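Local coordinates for protein computational Design of Enzyme (Synthetic construct, PDB 3TP4) that is a computationally designed enzyme on a glycosidase-like TIM-barrel scaffold, probably meant to carry an activated serine in a catalytic triad, at residues T71-E75 / Y147-I151; N108-V114 / I168-H174; F94-R99 / L154-R160. Residue numbers count along the deposited sequence, not the author numbering.

Contact 1: residues T71-E75 / Y147-I151; sequences TSIIE and YLDDI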
ATOM      1  N   THR A  71      -1.921   2.111  10.386  1.00 34.34           N
ATOM      2  CA  THR A  71      -2.665   3.329  10.720  1.00 33.67           C
ATOM      3  C   THR A  71      -3.515   3.110  11.967  1.00 32.54           C
ATOM      4  O   THR A  71      -3.967   4.056  12.601  1.00 39.90           O
ATOM      5  CB  THR A  71      -3.563   3.789   9.576  1.00 27.35           C
ATOM      6  OG1 THR A  71      -4.459   2.729   9.219  1.00 30.27           O
ATOM      7  CG2 THR A  71      -2.719   4.195   8.370  1.00 31.63           C
ATOM      8  N   SER A  72      -3.716   1.841  12.297  1.00 38.95           N
ATOM      9  CA  SER A  72      -4.324   1.408  13.551  1.00 43.95           C
ATOM     10  C   SER A  72      -3.791   2.163  14.780  1.00 42.51           C
ATOM     11  O   SER A  72      -4.482   2.308  15.787  1.00 40.42           O
ATOM     12  CB  SER A  72      -4.054  -0.085  13.719  1.00 46.20           C
ATOM     13  OG  SER A  72      -5.031  -0.685  14.540  1.00 68.53           O
ATOM     14  N   ILE A  73      -2.552   2.628  14.699  1.00 36.98           N
ATOM     15  CA  ILE A  73      -1.935   3.371  15.792  1.00 38.24           C
ATOM     16  C   ILE A  73      -2.694   4.654  16.111  1.00 42.03           C
ATOM     17  O   ILE A  73      -2.716   5.107  17.259  1.00 39.16           O
ATOM     18  CB  ILE A  73      -0.495   3.747  15.449  1.00 34.07           C
ATOM     19  CG1 ILE A  73       0.392   2.497  15.424  1.00 36.37           C
ATOM     20  CG2 ILE A  73       0.052   4.767  16.429  1.00 35.40           C
ATOM     21  CD1 ILE A  73       1.708   2.745  14.783  1.00 34.17           C
ATOM     22  N   ILE A  74      -3.293   5.254  15.090  1.00 44.21           N
ATOM     23  CA  ILE A  74      -4.035   6.498  15.270  1.00 40.94           C
ATOM     24  C   ILE A  74      -5.299   6.245  16.092  1.00 36.09           C
ATOM     25  O   ILE A  74      -5.741   7.102  16.854  1.00 42.28           O
ATOM     26  CB  ILE A  74      -4.419   7.114  13.915  1.00 41.31           C
ATOM     27  CG1 ILE A  74      -3.171   7.619  13.190  1.00 38.62           C
ATOM     28  CG2 ILE A  74      -5.439   8.241  14.096  1.00 40.60           C
ATOM     29  CD1 ILE A  74      -3.383   7.805  11.689  1.00 42.45           C
ATOM     30  N   GLU A  75      -5.868   5.058  15.923  1.00 37.84           N
ATOM     31  CA  GLU A  75      -7.087   4.678  16.618  1.00 49.59           C
ATOM     32  C   GLU A  75      -6.772   4.275  18.054  1.00 51.93           C
ATOM     33  O   GLU A  75      -7.675   4.066  18.859  1.00 53.11           O
ATOM     34  CB  GLU A  75      -7.751   3.507  15.896  1.00 56.03           C
ATOM     35  CG  GLU A  75      -7.851   3.678  14.385  1.00 69.78           C
ATOM     36  CD  GLU A  75      -7.940   2.347  13.653  1.00 77.25           C
ATOM     37  OE1 GLU A  75      -7.754   1.295  14.305  1.00 81.66           O
ATOM     38  OE2 GLU A  75      -8.189   2.351  12.427  1.00 75.08           O
ATOM     39  N   TYR A 147     -11.000   9.764   8.117  1.00 36.86           N
ATOM     40  CA  TYR A 147      -9.865   8.859   8.306  1.00 35.28           C
ATOM     41  C   TYR A 147      -8.659   9.327   7.491  1.00 32.95           C
ATOM     42  O   TYR A 147      -7.533   9.368   7.992  1.00 33.44           O
ATOM     43  CB  TYR A 147     -10.232   7.433   7.921  1.00 37.48           C
ATOM     44  CG  TYR A 147      -9.286   6.400   8.497  1.00 44.42           C
ATOM     45  CD1 TYR A 147      -8.312   5.794   7.707  1.00 42.57           C
ATOM     46  CD2 TYR A 147      -9.362   6.043   9.837  1.00 50.27           C
ATOM     47  CE1 TYR A 147      -7.440   4.842   8.243  1.00 43.64           C
ATOM     48  CE2 TYR A 147      -8.505   5.103  10.382  1.00 55.75           C
ATOM     49  CZ  TYR A 147      -7.545   4.505   9.583  1.00 55.01           C
ATOM     50  OH  TYR A 147      -6.698   3.574  10.140  1.00 57.80           O
ATOM     51  N   LEU A 148      -8.895   9.694   6.236  1.00 30.34           N
ATOM     52  CA  LEU A 148      -7.820  10.215   5.388  1.00 29.52           C
ATOM     53  C   LEU A 148      -7.225  11.534   5.901  1.00 34.27           C
ATOM     54  O   LEU A 148      -6.008  11.739   5.837  1.00 28.23           O
ATOM     55  CB  LEU A 148      -8.290  10.356   3.930  1.00 24.42           C
ATOM     56  CG  LEU A 148      -8.689   9.041   3.241  1.00 28.58           C
ATOM     57  CD1 LEU A 148      -9.193   9.256   1.813  1.00 27.21           C
ATOM     58  CD2 LEU A 148      -7.519   8.082   3.234  1.00 32.90           C
ATOM     59  N   ASP A 149      -8.073  12.434   6.393  1.00 33.55           N
ATOM     60  CA  ASP A 149      -7.582  13.677   7.000  1.00 28.74           C
ATOM     61  C   ASP A 149      -6.533  13.396   8.083  1.00 32.62           C
ATOM     62  O   ASP A 149      -5.512  14.083   8.174  1.00 35.25           O
ATOM     63  CB  ASP A 149      -8.736  14.479   7.621  1.00 33.86           C
ATOM     64  CG  ASP A 149      -9.645  15.137   6.573  1.00 37.81           C
ATOM     65  OD1 ASP A 149      -9.190  15.378   5.431  1.00 34.19           O
ATOM     66  OD2 ASP A 149     -10.818  15.421   6.908  1.00 36.01           O
ATOM     67  N   ASP A 150      -6.812  12.407   8.925  1.00 27.69           N
ATOM     68  CA  ASP A 150      -5.887  12.012   9.975  1.00 29.06           C
ATOM     69  C   ASP A 150      -4.577  11.519   9.368  1.00 36.06           C
ATOM     70  O   ASP A 150      -3.491  11.815   9.867  1.00 34.93           O
ATOM     71  CB  ASP A 150      -6.509  10.911  10.836  1.00 32.78           C
ATOM     72  CG  ASP A 150      -7.550  11.446  11.804  1.00 43.98           C
ATOM     73  OD1 ASP A 150      -7.542  12.669  12.063  1.00 39.99           O
ATOM     74  OD2 ASP A 150      -8.366  10.643  12.309  1.00 48.50           O
ATOM     75  N   ILE A 151      -4.677  10.765   8.280  1.00 33.64           N
ATOM     76  CA  ILE A 151      -3.478  10.264   7.620  1.00 29.10           C
ATOM     77  C   ILE A 151      -2.680  11.434   7.055  1.00 27.70           C
ATOM     78  O   ILE A 151      -1.448  11.462   7.144  1.00 30.66           O
ATOM     79  CB  ILE A 151      -3.838   9.222   6.527  1.00 34.65           C
ATOM     80  CG1 ILE A 151      -4.329   7.931   7.198  1.00 36.11           C
ATOM     81  CG2 ILE A 151      -2.637   8.943   5.610  1.00 26.45           C
ATOM     82  CD1 ILE A 151      -4.920   6.917   6.235  1.00 36.16           C
TER
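The hydroxyl of Tyr147, reaching out from helix 141-157, is the polar centre of this contact. Thr71 OG1 and Tyr147 OH share a short hydrogen bond of 2.6 Å in which either group could be the donor, and Glu75 OE2 lies 3.0 Å from Tyr147 OH. Both oxygens sit at the edge of the ring, near its plane. Glu75 OE2 is also met by Asn116 ND2, so that carboxylate oxygen is satisfied from beyond the two segments, while Ser72 OG gives Glu75 OE1 a weak hydrogen bond at 3.4 Å. The turn holds itself together through Ile74 N, bonded to Thr71 O at 2.8 Å. Beside the polar cluster, Thr71 CG2 packs on Ile151 CD1 at 4.1 Å, and Ile74 CG2 approaches Asp150 OD2 at 4.2 Å. The charge of Asp150 is taken up by a salt bridge to Arg87. This loop follows strand 66-70 of the barrel, directly after Ser70, which with His37 and Glu320 has a geometry consistent with the designed triad. The turn meets helix 141-157 through this cluster and a small apolar flank; Tyr147 has one proton for two acceptors, so if Glu75 OE2 takes it, Thr71 OG1 must donate to Tyr147 OH.

Contact 2: residues N108-V114 / I168-H174; sequences NTVGAGV and IVFRPWH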
ATOM      1  N   ASN A 108      10.509   4.013   6.274  1.00 25.23           N
ATOM      2  CA  ASN A 108       9.212   3.817   6.906  1.00 24.46           C
ATOM      3  C   ASN A 108       8.125   3.390   5.928  1.00 28.70           C
ATOM      4  O   ASN A 108       7.977   3.975   4.850  1.00 25.41           O
ATOM      5  CB  ASN A 108       8.765   5.100   7.627  1.00 26.55           C
ATOM      6  CG  ASN A 108       9.532   5.346   8.920  1.00 25.67           C
ATOM      7  OD1 ASN A 108       9.210   4.770   9.962  1.00 28.35           O
ATOM      8  ND2 ASN A 108      10.539   6.211   8.863  1.00 28.44           N
ATOM      9  N   THR A 109       7.360   2.377   6.313  1.00 25.10           N
ATOM     10  CA  THR A 109       6.149   2.036   5.579  1.00 22.91           C
ATOM     11  C   THR A 109       4.947   2.030   6.522  1.00 27.08           C
ATOM     12  O   THR A 109       5.038   1.561   7.661  1.00 29.76           O
ATOM     13  CB  THR A 109       6.267   0.682   4.872  1.00 29.65           C
ATOM     14  OG1 THR A 109       5.075   0.449   4.106  1.00 44.29           O
ATOM     15  CG2 THR A 109       6.431  -0.437   5.887  1.00 23.64           C
ATOM     16  N   VAL A 110       3.832   2.574   6.039  1.00 28.76           N
ATOM     17  CA  VAL A 110       2.603   2.696   6.813  1.00 27.58           C
ATOM     18  C   VAL A 110       1.461   2.110   5.999  1.00 26.59           C
ATOM     19  O   VAL A 110       1.230   2.510   4.852  1.00 26.39           O
ATOM     20  CB  VAL A 110       2.277   4.170   7.127  1.00 33.03           C
ATOM     21  CG1 VAL A 110       0.847   4.296   7.649  1.00 30.13           C
ATOM     22  CG2 VAL A 110       3.306   4.773   8.117  1.00 29.33           C
ATOM     23  N   GLY A 111       0.753   1.151   6.585  1.00 23.93           N
ATOM     24  CA  GLY A 111      -0.309   0.451   5.877  1.00 25.27           C
ATOM     25  C   GLY A 111      -1.647   0.680   6.556  1.00 32.83           C
ATOM     26  O   GLY A 111      -1.711   0.796   7.775  1.00 27.22           O
ATOM     27  N   ALA A 112      -2.712   0.772   5.771  1.00 29.32           N
ATOM     28  CA  ALA A 112      -4.061   0.875   6.318  1.00 32.04           C
ATOM     29  C   ALA A 112      -4.801  -0.416   6.007  1.00 31.70           C
ATOM     30  O   ALA A 112      -5.116  -0.693   4.845  1.00 29.99           O
ATOM     31  CB  ALA A 112      -4.797   2.073   5.712  1.00 30.11           C
ATOM     32  N   GLY A 113      -5.058  -1.215   7.039  1.00 33.18           N
ATOM     33  CA  GLY A 113      -5.722  -2.492   6.861  1.00 32.03           C
ATOM     34  C   GLY A 113      -7.207  -2.288   6.658  1.00 32.01           C
ATOM     35  O   GLY A 113      -7.688  -1.152   6.650  1.00 32.55           O
ATOM     36  N   VAL A 114      -7.950  -3.375   6.493  1.00 34.37           N
ATOM     37  CA  VAL A 114      -9.374  -3.239   6.231  1.00 28.28           C
ATOM     38  C   VAL A 114     -10.256  -3.586   7.443  1.00 32.22           C
ATOM     39  O   VAL A 114     -11.427  -3.941   7.286  1.00 44.48           O
ATOM     40  CB  VAL A 114      -9.812  -3.986   4.934  1.00 25.57           C
ATOM     41  CG1 VAL A 114      -9.136  -3.357   3.702  1.00 27.57           C
ATOM     42  CG2 VAL A 114      -9.494  -5.471   5.012  1.00 30.52           C
ATOM     43  N   ILE A 168       7.400   8.353   3.136  1.00 30.63           N
ATOM     44  CA  ILE A 168       6.675   7.225   3.696  1.00 25.49           C
ATOM     45  C   ILE A 168       6.080   6.395   2.561  1.00 27.78           C
ATOM     46  O   ILE A 168       5.463   6.938   1.641  1.00 27.84           O
ATOM     47  CB  ILE A 168       5.529   7.705   4.624  1.00 27.77           C
ATOM     48  CG1 ILE A 168       6.099   8.315   5.905  1.00 31.30           C
ATOM     49  CG2 ILE A 168       4.608   6.551   4.997  1.00 24.85           C
ATOM     50  CD1 ILE A 168       5.049   9.004   6.751  1.00 36.86           C
ATOM     51  N   VAL A 169       6.293   5.088   2.605  1.00 24.43           N
ATOM     52  CA  VAL A 169       5.648   4.194   1.654  1.00 25.09           C
ATOM     53  C   VAL A 169       4.289   3.848   2.233  1.00 28.80           C
ATOM     54  O   VAL A 169       4.190   3.087   3.207  1.00 23.89           O
ATOM     55  CB  VAL A 169       6.475   2.914   1.443  1.00 24.01           C
ATOM     56  CG1 VAL A 169       5.794   2.003   0.425  1.00 21.65           C
ATOM     57  CG2 VAL A 169       7.883   3.277   0.997  1.00 23.27           C
ATOM     58  N   PHE A 170       3.251   4.459   1.674  1.00 26.23           N
ATOM     59  CA  PHE A 170       1.898   4.337   2.205  1.00 28.27           C
ATOM     60  C   PHE A 170       1.130   3.295   1.417  1.00 24.75           C
ATOM     61  O   PHE A 170       1.054   3.382   0.195  1.00 25.61           O
ATOM     62  CB  PHE A 170       1.160   5.681   2.104  1.00 23.01           C
ATOM     63  CG  PHE A 170      -0.259   5.618   2.557  1.00 25.44           C
ATOM     64  CD1 PHE A 170      -0.570   5.195   3.844  1.00 27.73           C
ATOM     65  CD2 PHE A 170      -1.290   5.984   1.703  1.00 24.73           C
ATOM     66  CE1 PHE A 170      -1.881   5.139   4.272  1.00 27.83           C
ATOM     67  CE2 PHE A 170      -2.606   5.930   2.126  1.00 27.08           C
ATOM     68  CZ  PHE A 170      -2.903   5.508   3.406  1.00 26.05           C
ATOM     69  N   ARG A 171       0.570   2.315   2.118  1.00 20.04           N
ATOM     70  CA  ARG A 171      -0.142   1.216   1.488  1.00 22.07           C
ATOM     71  C   ARG A 171      -1.604   1.230   1.907  1.00 24.60           C
ATOM     72  O   ARG A 171      -1.969   0.656   2.940  1.00 26.29           O
ATOM     73  CB  ARG A 171       0.478  -0.124   1.883  1.00 25.36           C
ATOM     74  CG  ARG A 171      -0.230  -1.310   1.255  1.00 29.89           C
ATOM     75  CD  ARG A 171       0.396  -2.633   1.680  1.00 25.29           C
ATOM     76  NE  ARG A 171      -0.212  -3.744   0.953  1.00 21.48           N
ATOM     77  CZ  ARG A 171       0.105  -5.021   1.130  1.00 23.45           C
ATOM     78  NH1 ARG A 171       1.046  -5.366   2.013  1.00 21.75           N
ATOM     79  NH2 ARG A 171      -0.521  -5.949   0.420  1.00 21.38           N
ATOM     80  N   PRO A 172      -2.456   1.875   1.099  1.00 26.65           N
ATOM     81  CA  PRO A 172      -3.860   2.047   1.503  1.00 31.44           C
ATOM     82  C   PRO A 172      -4.777   0.858   1.176  1.00 30.00           C
ATOM     83  O   PRO A 172      -4.920   0.479   0.013  1.00 27.91           O
ATOM     84  CB  PRO A 172      -4.295   3.293   0.722  1.00 28.95           C
ATOM     85  CG  PRO A 172      -3.437   3.296  -0.494  1.00 22.47           C
ATOM     86  CD  PRO A 172      -2.116   2.646  -0.114  1.00 21.87           C
ATOM     87  N   TRP A 173      -5.386   0.290   2.217  1.00 26.98           N
ATOM     88  CA  TRP A 173      -6.457  -0.710   2.103  1.00 23.65           C
ATOM     89  C   TRP A 173      -5.992  -2.089   1.649  1.00 26.51           C
ATOM     90  O   TRP A 173      -6.175  -2.472   0.484  1.00 26.88           O
ATOM     91  CB  TRP A 173      -7.598  -0.190   1.216  1.00 26.88           C
ATOM     92  CG  TRP A 173      -7.932   1.246   1.502  1.00 28.97           C
ATOM     93  CD1 TRP A 173      -7.989   2.270   0.600  1.00 30.00           C
ATOM     94  CD2 TRP A 173      -8.228   1.822   2.783  1.00 25.66           C
ATOM     95  NE1 TRP A 173      -8.300   3.447   1.241  1.00 28.85           N
ATOM     96  CE2 TRP A 173      -8.464   3.198   2.578  1.00 27.03           C
ATOM     97  CE3 TRP A 173      -8.334   1.306   4.078  1.00 26.78           C
ATOM     98  CZ2 TRP A 173      -8.795   4.066   3.622  1.00 33.74           C
ATOM     99  CZ3 TRP A 173      -8.643   2.172   5.121  1.00 29.90           C
ATOM    100  CH2 TRP A 173      -8.878   3.535   4.884  1.00 37.75           C
ATOM    101  N   HIS A 174      -5.391  -2.833   2.578  1.00 26.08           N
ATOM    102  CA  HIS A 174      -4.961  -4.199   2.307  1.00 25.59           C
ATOM    103  C   HIS A 174      -5.482  -5.143   3.406  1.00 25.01           C
ATOM    104  O   HIS A 174      -5.731  -4.724   4.536  1.00 24.74           O
ATOM    105  CB  HIS A 174      -3.427  -4.280   2.192  1.00 20.54           C
ATOM    106  CG  HIS A 174      -2.716  -3.893   3.452  1.00 29.74           C
ATOM    107  ND1 HIS A 174      -2.110  -4.815   4.278  1.00 33.68           N
ATOM    108  CD2 HIS A 174      -2.553  -2.687   4.049  1.00 28.94           C
ATOM    109  CE1 HIS A 174      -1.581  -4.191   5.319  1.00 29.18           C
ATOM    110  NE2 HIS A 174      -1.842  -2.901   5.206  1.00 31.00           N
TER
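Trp173 lays the face of its six-membered ring over Ala112 CB, a CH-pi contact with the methyl 4.2 Å from the ring centroid and 26° off the normal. The chain turns a corner at Trp173 (phi/psi 73/77), which leaves the indole over Ala112, and Ala112 O receives both His174 N at 3.1 Å and, weakly, Trp173 N at 2.8 Å. Before the corner the pairing is regular and parallel, the segment axes 4.6 Å apart at 17°. Asn108 O accepts Val169 N (3.0 Å), Val169 O accepts Val110 N (2.9 Å), Val110 O accepts Arg171 N (2.8 Å), and Arg171 O accepts Ala112 N (2.9 Å). Thr109 OG1 adds a side-chain bond to Val169 O at 2.9 Å. On one face Val110, Ala112, Ile168, Phe170 and Pro172 form a mainly apolar surface, with Val110 CG2 3.8 Å from Ile168 CG2 and Val110 CG1 4.2 Å from Phe170 CD1; Asn108 lies at its end, OD1 bonded to Trp69 NE1, and helices 87-104 and 190-207 pack against it. The other face is mixed and carries Thr109, Val169 and Arg171, whose guanidinium crosses to Asp246 in a salt bridge. Gly111 also lies on this face, where a CB would clash with His174 NE2, itself 3.7 Å from Gly111 CA. Strand 107-113, helix 141-157 and strand 168-174 form a beta-alpha-beta unit, and such units, repeated round a closed parallel barrel, make the TIM barrel, the fold of glycosyl hydrolase family 26.

Contact 3: residues F94-R99 / L154-R160; sequences FADYIR and LADASRR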
ATOM      1  N   PHE A  94       2.962   8.513  16.791  1.00 34.17           N
ATOM      2  CA  PHE A  94       3.205   7.841  15.514  1.00 31.48           C
ATOM      3  C   PHE A  94       4.332   8.588  14.820  1.00 34.87           C
ATOM      4  O   PHE A  94       5.357   8.003  14.459  1.00 34.45           O
ATOM      5  CB  PHE A  94       1.922   7.878  14.675  1.00 32.88           C
ATOM      6  CG  PHE A  94       1.857   6.839  13.583  1.00 35.38           C
ATOM      7  CD1 PHE A  94       3.005   6.231  13.093  1.00 33.02           C
ATOM      8  CD2 PHE A  94       0.633   6.479  13.036  1.00 37.51           C
ATOM      9  CE1 PHE A  94       2.934   5.273  12.071  1.00 30.63           C
ATOM     10  CE2 PHE A  94       0.549   5.526  12.013  1.00 34.57           C
ATOM     11  CZ  PHE A  94       1.701   4.925  11.534  1.00 28.74           C
ATOM     12  N   ALA A  95       4.161   9.899  14.683  1.00 33.93           N
ATOM     13  CA  ALA A  95       5.153  10.737  14.025  1.00 34.06           C
ATOM     14  C   ALA A  95       6.503  10.673  14.715  1.00 34.27           C
ATOM     15  O   ALA A  95       7.542  10.717  14.057  1.00 36.91           O
ATOM     16  CB  ALA A  95       4.670  12.184  13.947  1.00 36.06           C
ATOM     17  N   ASP A  96       6.487  10.602  16.043  1.00 35.94           N
ATOM     18  CA  ASP A  96       7.727  10.543  16.811  1.00 39.56           C
ATOM     19  C   ASP A  96       8.507   9.256  16.509  1.00 35.18           C
ATOM     20  O   ASP A  96       9.723   9.279  16.315  1.00 37.13           O
ATOM     21  CB  ASP A  96       7.427  10.632  18.309  1.00 35.87           C
ATOM     22  CG  ASP A  96       8.683  10.553  19.163  1.00 40.17           C
ATOM     23  OD1 ASP A  96       9.592  11.385  18.962  1.00 37.47           O
ATOM     24  OD2 ASP A  96       8.767   9.644  20.019  1.00 40.67           O
ATOM     25  N   TYR A  97       7.795   8.139  16.472  1.00 36.65           N
ATOM     26  CA  TYR A  97       8.414   6.851  16.179  1.00 33.21           C
ATOM     27  C   TYR A  97       8.928   6.778  14.741  1.00 36.01           C
ATOM     28  O   TYR A  97       9.933   6.115  14.474  1.00 31.46           O
ATOM     29  CB  TYR A  97       7.426   5.722  16.453  1.00 29.65           C
ATOM     30  CG  TYR A  97       7.354   5.303  17.906  1.00 39.02           C
ATOM     31  CD1 TYR A  97       7.430   6.243  18.933  1.00 40.15           C
ATOM     32  CD2 TYR A  97       7.199   3.967  18.253  1.00 40.09           C
ATOM     33  CE1 TYR A  97       7.356   5.856  20.262  1.00 38.88           C
ATOM     34  CE2 TYR A  97       7.130   3.571  19.567  1.00 43.02           C
ATOM     35  CZ  TYR A  97       7.206   4.518  20.571  1.00 40.81           C
ATOM     36  OH  TYR A  97       7.134   4.105  21.879  1.00 38.00           O
ATOM     37  N   ILE A  98       8.244   7.457  13.821  1.00 31.93           N
ATOM     38  CA  ILE A  98       8.689   7.532  12.427  1.00 32.45           C
ATOM     39  C   ILE A  98       9.961   8.360  12.345  1.00 35.44           C
ATOM     40  O   ILE A  98      10.894   8.023  11.610  1.00 36.00           O
ATOM     41  CB  ILE A  98       7.601   8.155  11.502  1.00 33.06           C
ATOM     42  CG1 ILE A  98       6.527   7.119  11.162  1.00 31.96           C
ATOM     43  CG2 ILE A  98       8.220   8.703  10.214  1.00 25.76           C
ATOM     44  CD1 ILE A  98       5.292   7.706  10.473  1.00 34.66           C
ATOM     45  N   ARG A  99      10.001   9.452  13.107  1.00 35.21           N
ATOM     46  CA  ARG A  99      11.193  10.300  13.163  1.00 27.16           C
ATOM     47  C   ARG A  99      12.394   9.522  13.716  1.00 29.24           C
ATOM     48  O   ARG A  99      13.514   9.618  13.199  1.00 34.79           O
ATOM     49  CB  ARG A  99      10.920  11.542  14.029  1.00 34.96           C
ATOM     50  CG  ARG A  99      10.184  12.663  13.297  1.00 39.83           C
ATOM     51  CD  ARG A  99       9.525  13.672  14.252  1.00 48.96           C
ATOM     52  NE  ARG A  99      10.374  13.999  15.396  1.00 51.53           N
ATOM     53  CZ  ARG A  99      11.452  14.774  15.331  1.00 53.01           C
ATOM     54  NH1 ARG A  99      11.817  15.318  14.174  1.00 45.47           N
ATOM     55  NH2 ARG A  99      12.167  15.009  16.428  1.00 56.47           N
ATOM     56  N   LEU A 154      -0.772  12.941   9.812  1.00 30.39           N
ATOM     57  CA  LEU A 154       0.412  12.148  10.141  1.00 34.19           C
ATOM     58  C   LEU A 154       1.523  12.447   9.150  1.00 35.87           C
ATOM     59  O   LEU A 154       2.676  12.668   9.531  1.00 33.09           O
ATOM     60  CB  LEU A 154       0.084  10.655  10.106  1.00 34.86           C
ATOM     61  CG  LEU A 154       1.315   9.741  10.209  1.00 35.67           C
ATOM     62  CD1 LEU A 154       1.927   9.825  11.600  1.00 28.95           C
ATOM     63  CD2 LEU A 154       0.959   8.304   9.855  1.00 39.54           C
ATOM     64  N   ALA A 155       1.167  12.445   7.871  1.00 32.43           N
ATOM     65  CA  ALA A 155       2.124  12.752   6.823  1.00 30.48           C
ATOM     66  C   ALA A 155       2.831  14.072   7.122  1.00 34.64           C
ATOM     67  O   ALA A 155       4.059  14.145   7.091  1.00 33.19           O
ATOM     68  CB  ALA A 155       1.424  12.807   5.462  1.00 27.29           C
ATOM     69  N   ASP A 156       2.057  15.116   7.417  1.00 34.12           N
ATOM     70  CA  ASP A 156       2.644  16.442   7.626  1.00 34.57           C
ATOM     71  C   ASP A 156       3.495  16.534   8.902  1.00 31.99           C
ATOM     72  O   ASP A 156       4.444  17.322   8.970  1.00 34.06           O
ATOM     73  CB  ASP A 156       1.563  17.530   7.625  1.00 40.76           C
ATOM     74  CG  ASP A 156       2.142  18.930   7.836  1.00 51.27           C
ATOM     75  OD1 ASP A 156       2.864  19.419   6.941  1.00 52.81           O
ATOM     76  OD2 ASP A 156       1.871  19.541   8.895  1.00 53.68           O
ATOM     77  N   ALA A 157       3.156  15.730   9.906  1.00 35.74           N
ATOM     78  CA  ALA A 157       3.905  15.712  11.168  1.00 41.67           C
ATOM     79  C   ALA A 157       5.208  14.899  11.095  1.00 45.74           C
ATOM     80  O   ALA A 157       6.114  15.069  11.917  1.00 42.17           O
ATOM     81  CB  ALA A 157       3.015  15.196  12.300  1.00 34.29           C
ATOM     82  N   SER A 158       5.307  14.010  10.116  1.00 39.41           N
ATOM     83  CA  SER A 158       6.515  13.194   9.970  1.00 35.64           C
ATOM     84  C   SER A 158       7.628  13.997   9.318  1.00 32.64           C
ATOM     85  O   SER A 158       7.892  13.868   8.121  1.00 34.41           O
ATOM     86  CB  SER A 158       6.216  11.922   9.175  1.00 32.65           C
ATOM     87  OG  SER A 158       5.243  11.148   9.859  1.00 27.06           O
ATOM     88  N   ARG A 159       8.269  14.835  10.127  1.00 35.68           N
ATOM     89  CA  ARG A 159       9.311  15.743   9.671  1.00 38.15           C
ATOM     90  C   ARG A 159      10.540  15.602  10.552  1.00 40.46           C
ATOM     91  O   ARG A 159      10.426  15.429  11.762  1.00 39.21           O
ATOM     92  CB  ARG A 159       8.829  17.191   9.760  1.00 39.56           C
ATOM     93  CG  ARG A 159       7.689  17.542   8.807  1.00 42.46           C
ATOM     94  CD  ARG A 159       7.301  19.015   8.944  1.00 46.14           C
ATOM     95  NE  ARG A 159       6.255  19.403   7.998  1.00 43.65           N
ATOM     96  CZ  ARG A 159       6.475  20.025   6.843  1.00 42.30           C
ATOM     97  NH1 ARG A 159       7.709  20.344   6.475  1.00 41.65           N
ATOM     98  NH2 ARG A 159       5.453  20.337   6.056  1.00 47.27           N
ATOM     99  N   ARG A 160      11.714  15.679   9.939  1.00 36.15           N
ATOM    100  CA  ARG A 160      12.952  15.726  10.693  1.00 40.02           C
ATOM    101  C   ARG A 160      13.056  17.048  11.453  1.00 42.62           C
ATOM    102  O   ARG A 160      12.276  17.974  11.216  1.00 41.06           O
ATOM    103  CB  ARG A 160      14.141  15.539   9.760  1.00 40.14           C
ATOM    104  CG  ARG A 160      14.058  14.242   8.975  1.00 48.83           C
ATOM    105  CD  ARG A 160      15.422  13.778   8.516  1.00 57.72           C
ATOM    106  NE  ARG A 160      15.774  14.286   7.198  1.00 62.93           N
ATOM    107  CZ  ARG A 160      16.158  13.515   6.188  1.00 62.31           C
ATOM    108  NH1 ARG A 160      16.235  12.200   6.354  1.00 59.46           N
ATOM    109  NH2 ARG A 160      16.465  14.057   5.016  1.00 60.59           N
TER
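Two helices of the outer layer of the TIM barrel, 87-104 and 141-157, meet here beside the strands that follow them, and Leu154, Arg99 and Ala95 account for much of the buried surface. Leu154 inserts its branched end between several partners. Its CD2 sits 3.7 Å from the centroid of the Phe94 ring, 19° off the normal, a CH-pi contact over the face, while Leu154 CD1 lies 4.1 Å from Ile98 CD1 and 3.8 Å from Ala95 N. The small side chain of Ala95 lets the backbones come close, Ala95 CA and Ser158 CA being 4.9 Å apart, and Ala95 CB touches Ala157 CB at 3.8 Å. Ser158 is the first residue to leave the helix and centres an inverse gamma turn. Its hydroxyl is satisfied by Leu154 O, to which Ser158 OG bonds at 3.0 Å, and Ser158 OG lies 3.5 Å from Ile98 CD1. Toward the barrel, Phe94 and Ile98 reach Trp69, and Ile98 also Ile168. Arg99 closes the more open end of the interface. Its side chain bends across to the chain leaving the second helix, where NH2 forms a salt bridge with Asp161, and Arg99 NH1 donates to Arg159 O at 2.8 Å with an N-H...O angle of 160°.

Overall arrangement
From the N terminus the chain passes 71-75, 94-99 and 108-114 before any of these contacts is closed. Contact 1 then closes first, when 147-151 returns to 71-75; contact 3 follows at 154-160, and contact 2 at 168-174. Every pair therefore crosses, and none lies within another. Contacts 1 and 3 share helix 141-157, binding it to the loop after strand 66-70 and to helix 87-104, while contact 2 joins the strands that follow the two helices. Phe94 lies against Thr71, Ile73, Ile74 and Val110, and Ile168 against Ile98 and Ser158, so consecutive beta-alpha units of the barrel interlock through one continuous core between strands and helices.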